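Local coordinates for protein putative thioesterase (Escherichia coli, PDB 5UGZ) that probably hydrolyses thioesters as a type II thioesterase, releasing intermediates from the colibactin NRPS/PKS assembly line, at residues S22-A36 / L46-R60. Sequence-based numbering, arbitrary orientation.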
loop_
_atom_site.group_PDB
_atom_site.type_symbol
_atom_site.label_atom_id
_atom_site.label_comp_id
_atom_site.label_asym_id
_atom_site.label_seq_id
_atom_site.Cartn_x
_atom_site.Cartn_y
_atom_site.Cartn_z
ATOM N N SER A 22 2.941 -24.312 -9.167
ATOM C CA SER A 22 1.668 -23.751 -8.708
ATOM C C SER A 22 1.545 -22.309 -9.169
ATOM O O SER A 22 2.447 -21.802 -9.837
ATOM C CB SER A 22 1.549 -23.837 -7.181
ATOM O OG SER A 22 0.451 -23.068 -6.702
ATOM N N ASN A 23 0.431 -21.657 -8.837
ATOM C CA ASN A 23 0.247 -20.234 -9.093
ATOM C C ASN A 23 0.095 -19.476 -7.774
ATOM O O ASN A 23 -0.336 -20.039 -6.761
ATOM C CB ASN A 23 -0.971 -19.997 -10.002
ATOM C CG ASN A 23 -1.180 -18.529 -10.350
ATOM O OD1 ASN A 23 -2.135 -17.911 -9.886
ATOM N ND2 ASN A 23 -0.317 -17.979 -11.194
ATOM N N ILE A 24 0.478 -18.201 -7.785
ATOM C CA ILE A 24 0.307 -17.319 -6.635
ATOM C C ILE A 24 -0.230 -15.981 -7.113
ATOM O O ILE A 24 0.292 -15.396 -8.067
ATOM C CB ILE A 24 1.609 -17.092 -5.859
ATOM C CG1 ILE A 24 1.396 -15.976 -4.838
ATOM C CG2 ILE A 24 2.716 -16.726 -6.801
ATOM C CD1 ILE A 24 2.366 -16.020 -3.687
ATOM N N SER A 25 -1.253 -15.483 -6.439
ATOM C CA SER A 25 -1.831 -14.193 -6.773
ATOM C C SER A 25 -1.276 -13.125 -5.842
ATOM O O SER A 25 -1.238 -13.310 -4.619
ATOM C CB SER A 25 -3.348 -14.257 -6.693
ATOM O OG SER A 25 -3.814 -15.264 -7.564
ATOM N N LEU A 26 -0.828 -12.030 -6.434
ATOM C CA LEU A 26 -0.282 -10.880 -5.727
ATOM C C LEU A 26 -1.290 -9.739 -5.815
ATOM O O LEU A 26 -1.462 -9.146 -6.882
ATOM C CB LEU A 26 1.050 -10.476 -6.345
ATOM C CG LEU A 26 1.668 -9.179 -5.847
ATOM C CD1 LEU A 26 2.227 -9.360 -4.440
ATOM C CD2 LEU A 26 2.748 -8.721 -6.839
ATOM N N TYR A 27 -1.953 -9.448 -4.696
ATOM C CA TYR A 27 -2.889 -8.339 -4.572
ATOM C C TYR A 27 -2.108 -7.080 -4.227
ATOM O O TYR A 27 -1.340 -7.068 -3.261
ATOM C CB TYR A 27 -3.943 -8.645 -3.497
ATOM C CG TYR A 27 -4.774 -9.876 -3.865
ATOM C CD1 TYR A 27 -4.386 -11.161 -3.478
ATOM C CD2 TYR A 27 -5.904 -9.753 -4.656
ATOM C CE1 TYR A 27 -5.127 -12.274 -3.856
ATOM C CE2 TYR A 27 -6.639 -10.851 -5.034
ATOM C CZ TYR A 27 -6.249 -12.104 -4.643
ATOM O OH TYR A 27 -7.010 -13.181 -5.037
ATOM N N CYS A 28 -2.293 -6.024 -5.022
ATOM C CA CYS A 28 -1.573 -4.776 -4.825
ATOM C C CYS A 28 -2.541 -3.643 -4.522
ATOM O O CYS A 28 -3.558 -3.486 -5.206
ATOM C CB CYS A 28 -0.725 -4.433 -6.049
ATOM S SG CYS A 28 0.540 -5.681 -6.368
ATOM N N LEU A 29 -2.204 -2.841 -3.500
ATOM C CA LEU A 29 -3.005 -1.690 -3.109
ATOM C C LEU A 29 -2.235 -0.404 -3.369
ATOM O O LEU A 29 -1.045 -0.325 -3.044
ATOM C CB LEU A 29 -3.405 -1.779 -1.619
ATOM C CG LEU A 29 -4.457 -2.853 -1.311
ATOM C CD1 LEU A 29 -3.897 -4.238 -1.529
ATOM C CD2 LEU A 29 -4.979 -2.732 0.114
ATOM N N PRO A 30 -2.867 0.619 -3.938
ATOM C CA PRO A 30 -2.143 1.836 -4.306
ATOM C C PRO A 30 -1.964 2.803 -3.137
ATOM O O PRO A 30 -2.558 2.675 -2.068
ATOM C CB PRO A 30 -3.035 2.441 -5.399
ATOM C CG PRO A 30 -4.406 1.990 -5.048
ATOM C CD PRO A 30 -4.279 0.654 -4.356
ATOM N N TYR A 31 -1.114 3.797 -3.364
ATOM C CA TYR A 31 -0.895 4.846 -2.380
ATOM C C TYR A 31 -2.026 5.879 -2.422
ATOM O O TYR A 31 -2.981 5.762 -3.192
ATOM C CB TYR A 31 0.450 5.511 -2.619
ATOM C CG TYR A 31 0.727 5.760 -4.071
ATOM C CD1 TYR A 31 -0.141 6.546 -4.844
ATOM C CD2 TYR A 31 1.852 5.228 -4.680
ATOM C CE1 TYR A 31 0.102 6.777 -6.181
ATOM C CE2 TYR A 31 2.107 5.462 -6.013
ATOM C CZ TYR A 31 1.226 6.237 -6.753
ATOM O OH TYR A 31 1.469 6.457 -8.075
ATOM N N SER A 32 -1.912 6.919 -1.596
ATOM C CA SER A 32 -2.965 7.932 -1.479
ATOM C C SER A 32 -3.163 8.691 -2.788
ATOM O O SER A 32 -2.195 9.158 -3.398
ATOM C CB SER A 32 -2.639 8.918 -0.357
ATOM O OG SER A 32 -2.640 8.281 0.909
ATOM N N GLY A 33 -4.428 8.837 -3.202
ATOM C CA GLY A 33 -4.761 9.411 -4.493
ATOM C C GLY A 33 -4.575 8.481 -5.677
ATOM O O GLY A 33 -5.012 8.821 -6.790
ATOM N N GLY A 34 -3.941 7.313 -5.477
ATOM C CA GLY A 34 -3.619 6.428 -6.575
ATOM C C GLY A 34 -4.738 5.460 -6.929
ATOM O O GLY A 34 -5.740 5.316 -6.218
ATOM N N SER A 35 -4.532 4.772 -8.051
ATOM C CA SER A 35 -5.461 3.777 -8.566
ATOM C C SER A 35 -4.704 2.493 -8.867
ATOM O O SER A 35 -3.471 2.460 -8.862
ATOM C CB SER A 35 -6.197 4.291 -9.822
ATOM O OG SER A 35 -5.357 4.288 -10.958
ATOM N N ALA A 36 -5.469 1.420 -9.114
ATOM C CA ALA A 36 -4.877 0.128 -9.458
ATOM C C ALA A 36 -3.956 0.217 -10.670
ATOM O O ALA A 36 -3.048 -0.609 -10.821
ATOM C CB ALA A 36 -5.983 -0.901 -9.724
ATOM N N LEU A 46 7.018 -9.131 -13.439
ATOM C CA LEU A 46 6.657 -10.143 -12.456
ATOM C C LEU A 46 6.909 -11.546 -12.993
ATOM O O LEU A 46 6.834 -11.802 -14.203
ATOM C CB LEU A 46 5.185 -10.024 -12.075
ATOM C CG LEU A 46 4.737 -9.091 -10.975
ATOM C CD1 LEU A 46 3.250 -8.930 -11.119
ATOM C CD2 LEU A 46 5.073 -9.687 -9.609
ATOM N N SER A 47 7.162 -12.467 -12.064
ATOM C CA SER A 47 7.457 -13.843 -12.432
ATOM C C SER A 47 6.254 -14.462 -13.120
ATOM O O SER A 47 5.105 -14.164 -12.801
ATOM C CB SER A 47 7.845 -14.655 -11.196
ATOM O OG SER A 47 9.090 -14.233 -10.671
ATOM N N ASP A 48 6.527 -15.357 -14.065
ATOM C CA ASP A 48 5.471 -15.853 -14.942
ATOM C C ASP A 48 4.392 -16.644 -14.207
ATOM O O ASP A 48 3.266 -16.735 -14.704
ATOM C CB ASP A 48 6.101 -16.690 -16.058
ATOM C CG ASP A 48 7.082 -15.882 -16.892
ATOM O OD1 ASP A 48 6.765 -14.702 -17.170
ATOM O OD2 ASP A 48 8.165 -16.410 -17.250
ATOM N N ASN A 49 4.693 -17.219 -13.042
ATOM C CA ASN A 49 3.669 -17.882 -12.251
ATOM C C ASN A 49 3.111 -16.991 -11.145
ATOM O O ASN A 49 2.615 -17.507 -10.140
ATOM C CB ASN A 49 4.214 -19.174 -11.651
ATOM C CG ASN A 49 5.107 -18.927 -10.483
ATOM O OD1 ASN A 49 5.779 -17.902 -10.410
ATOM N ND2 ASN A 49 5.126 -19.863 -9.548
ATOM N N ILE A 50 3.186 -15.672 -11.302
ATOM C CA ILE A 50 2.536 -14.726 -10.399
ATOM C C ILE A 50 1.441 -14.023 -11.186
ATOM O O ILE A 50 1.715 -13.389 -12.214
ATOM C CB ILE A 50 3.519 -13.705 -9.803
ATOM C CG1 ILE A 50 4.683 -14.404 -9.089
ATOM C CG2 ILE A 50 2.774 -12.771 -8.845
ATOM C CD1 ILE A 50 5.759 -13.469 -8.615
ATOM N N THR A 51 0.210 -14.137 -10.705
ATOM C CA THR A 51 -0.933 -13.476 -11.319
ATOM C C THR A 51 -1.171 -12.145 -10.620
ATOM O O THR A 51 -1.443 -12.114 -9.414
ATOM C CB THR A 51 -2.179 -14.354 -11.232
ATOM O OG1 THR A 51 -1.936 -15.586 -11.917
ATOM C CG2 THR A 51 -3.364 -13.647 -11.867
ATOM N N LEU A 52 -1.056 -11.057 -11.378
ATOM C CA LEU A 52 -1.239 -9.724 -10.829
ATOM C C LEU A 52 -2.715 -9.442 -10.573
ATOM O O LEU A 52 -3.552 -9.616 -11.462
ATOM C CB LEU A 52 -0.662 -8.699 -11.792
ATOM C CG LEU A 52 -0.855 -7.246 -11.394
ATOM C CD1 LEU A 52 -0.322 -7.083 -10.004
ATOM C CD2 LEU A 52 -0.120 -6.349 -12.369
ATOM N N ARG A 53 -3.032 -8.986 -9.362
ATOM C CA ARG A 53 -4.406 -8.722 -8.931
ATOM C C ARG A 53 -4.494 -7.349 -8.272
ATOM O O ARG A 53 -4.660 -7.237 -7.051
ATOM C CB ARG A 53 -4.896 -9.802 -7.974
ATOM C CG ARG A 53 -5.025 -11.141 -8.593
ATOM C CD ARG A 53 -6.117 -11.090 -9.620
ATOM N NE ARG A 53 -6.488 -12.420 -10.049
ATOM C CZ ARG A 53 -7.217 -12.671 -11.126
ATOM N NH1 ARG A 53 -7.632 -11.677 -11.898
ATOM N NH2 ARG A 53 -7.523 -13.920 -11.444
ATOM N N PRO A 54 -4.401 -6.280 -9.059
ATOM C CA PRO A 54 -4.539 -4.937 -8.489
ATOM C C PRO A 54 -5.921 -4.755 -7.894
ATOM O O PRO A 54 -6.924 -5.135 -8.489
ATOM C CB PRO A 54 -4.313 -4.013 -9.692
ATOM C CG PRO A 54 -3.602 -4.869 -10.725
ATOM C CD PRO A 54 -4.124 -6.258 -10.506
ATOM N N LEU A 55 -5.973 -4.185 -6.699
ATOM C CA LEU A 55 -7.240 -3.962 -6.011
ATOM C C LEU A 55 -7.577 -2.487 -6.108
ATOM O O LEU A 55 -6.782 -1.643 -5.683
ATOM C CB LEU A 55 -7.178 -4.415 -4.551
ATOM C CG LEU A 55 -7.083 -5.930 -4.320
ATOM C CD1 LEU A 55 -7.205 -6.279 -2.852
ATOM C CD2 LEU A 55 -8.081 -6.730 -5.137
ATOM N N GLU A 56 -8.741 -2.181 -6.689
ATOM C CA GLU A 56 -9.143 -0.804 -6.931
ATOM C C GLU A 56 -9.947 -0.278 -5.751
ATOM O O GLU A 56 -11.086 -0.719 -5.555
ATOM C CB GLU A 56 -9.966 -0.700 -8.207
ATOM C CG GLU A 56 -10.217 0.737 -8.660
ATOM C CD GLU A 56 -9.031 1.348 -9.385
ATOM O OE1 GLU A 56 -8.894 1.137 -10.612
ATOM O OE2 GLU A 56 -8.243 2.057 -8.736
ATOM N N PRO A 57 -9.419 0.677 -4.972
ATOM C CA PRO A 57 -10.230 1.362 -3.960
ATOM C C PRO A 57 -11.373 2.131 -4.599
ATOM O O PRO A 57 -11.272 2.582 -5.737
ATOM C CB PRO A 57 -9.237 2.328 -3.302
ATOM C CG PRO A 57 -7.898 1.885 -3.733
ATOM C CD PRO A 57 -8.057 1.220 -5.046
ATOM N N ALA A 58 -12.452 2.309 -3.840
ATOM C CA ALA A 58 -13.657 2.915 -4.376
ATOM C C ALA A 58 -13.438 4.397 -4.668
ATOM O O ALA A 58 -12.678 5.085 -3.982
ATOM C CB ALA A 58 -14.817 2.741 -3.395
ATOM N N GLY A 59 -14.107 4.881 -5.710
ATOM C CA GLY A 59 -14.116 6.292 -6.044
ATOM C C GLY A 59 -12.944 6.801 -6.853
ATOM O O GLY A 59 -12.730 8.015 -6.899
ATOM N N ARG A 60 -12.160 5.926 -7.473
ATOM C CA ARG A 60 -11.151 6.377 -8.422
ATOM C C ARG A 60 -10.891 5.237 -9.397
ATOM O O ARG A 60 -11.351 4.113 -9.193
ATOM C CB ARG A 60 -9.885 6.866 -7.698
ATOM C CG ARG A 60 -8.776 5.830 -7.460
ATOM C CD ARG A 60 -9.073 4.881 -6.323
ATOM N NE ARG A 60 -9.596 5.527 -5.121
ATOM C CZ ARG A 60 -8.864 6.113 -4.178
ATOM N NH1 ARG A 60 -7.549 6.177 -4.289
ATOM N NH2 ARG A 60 -9.466 6.637 -3.111
HETATM O O HOH W 1 -5.961 -16.274 -9.841
HETATM O O HOH W 2 -4.480 -1.705 -6.613
#
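L26 N donates to T51 O at 3.0 Å, and R53 N donates to L26 O at 2.9 Å, in the middle of a parallel ladder that sets L26 opposite L52. The ladder runs from I24 N on N49 O to L55 N on C28 O. I24, L26 and C28 lie on one face with I50 and L52. There L26 CB packs on I50 CG2, while L26 CD2 meets L46 CD2 at 3.7 Å. On the other face Y27 and R53 lie side by side. R53 CB sits 3.5 Å from Y27 CD2, and L55 CD2 comes to the ring edge. On the same side of the sheet, T51 CG2 lies against one face of the R53 guanidinium, and a water joins R53 NH2 to S25 OG.

Beyond the strands, a bend about the CB-CG bond of E56 (chi2 80°) turns its carboxylate toward A36. Its OE2 accepts A36 N at 2.9 Å, from above the carboxylate plane, while OE1 takes T62 N. R60 NH1 bonds G34 O at 2.8 Å, in both the guanidinium and carbonyl planes. D178 fixes the same arginine by a salt bridge and also holds G33 N. P30 CG packs against P57 CD.

Strand 50-54 is one edge strand of the parallel alpha/beta-hydrolase sheet, and 24-29 bonds onward to strand 91-97. Helix 72-83 packs on L29 and L55; helix 242-259 covers L46 and I50.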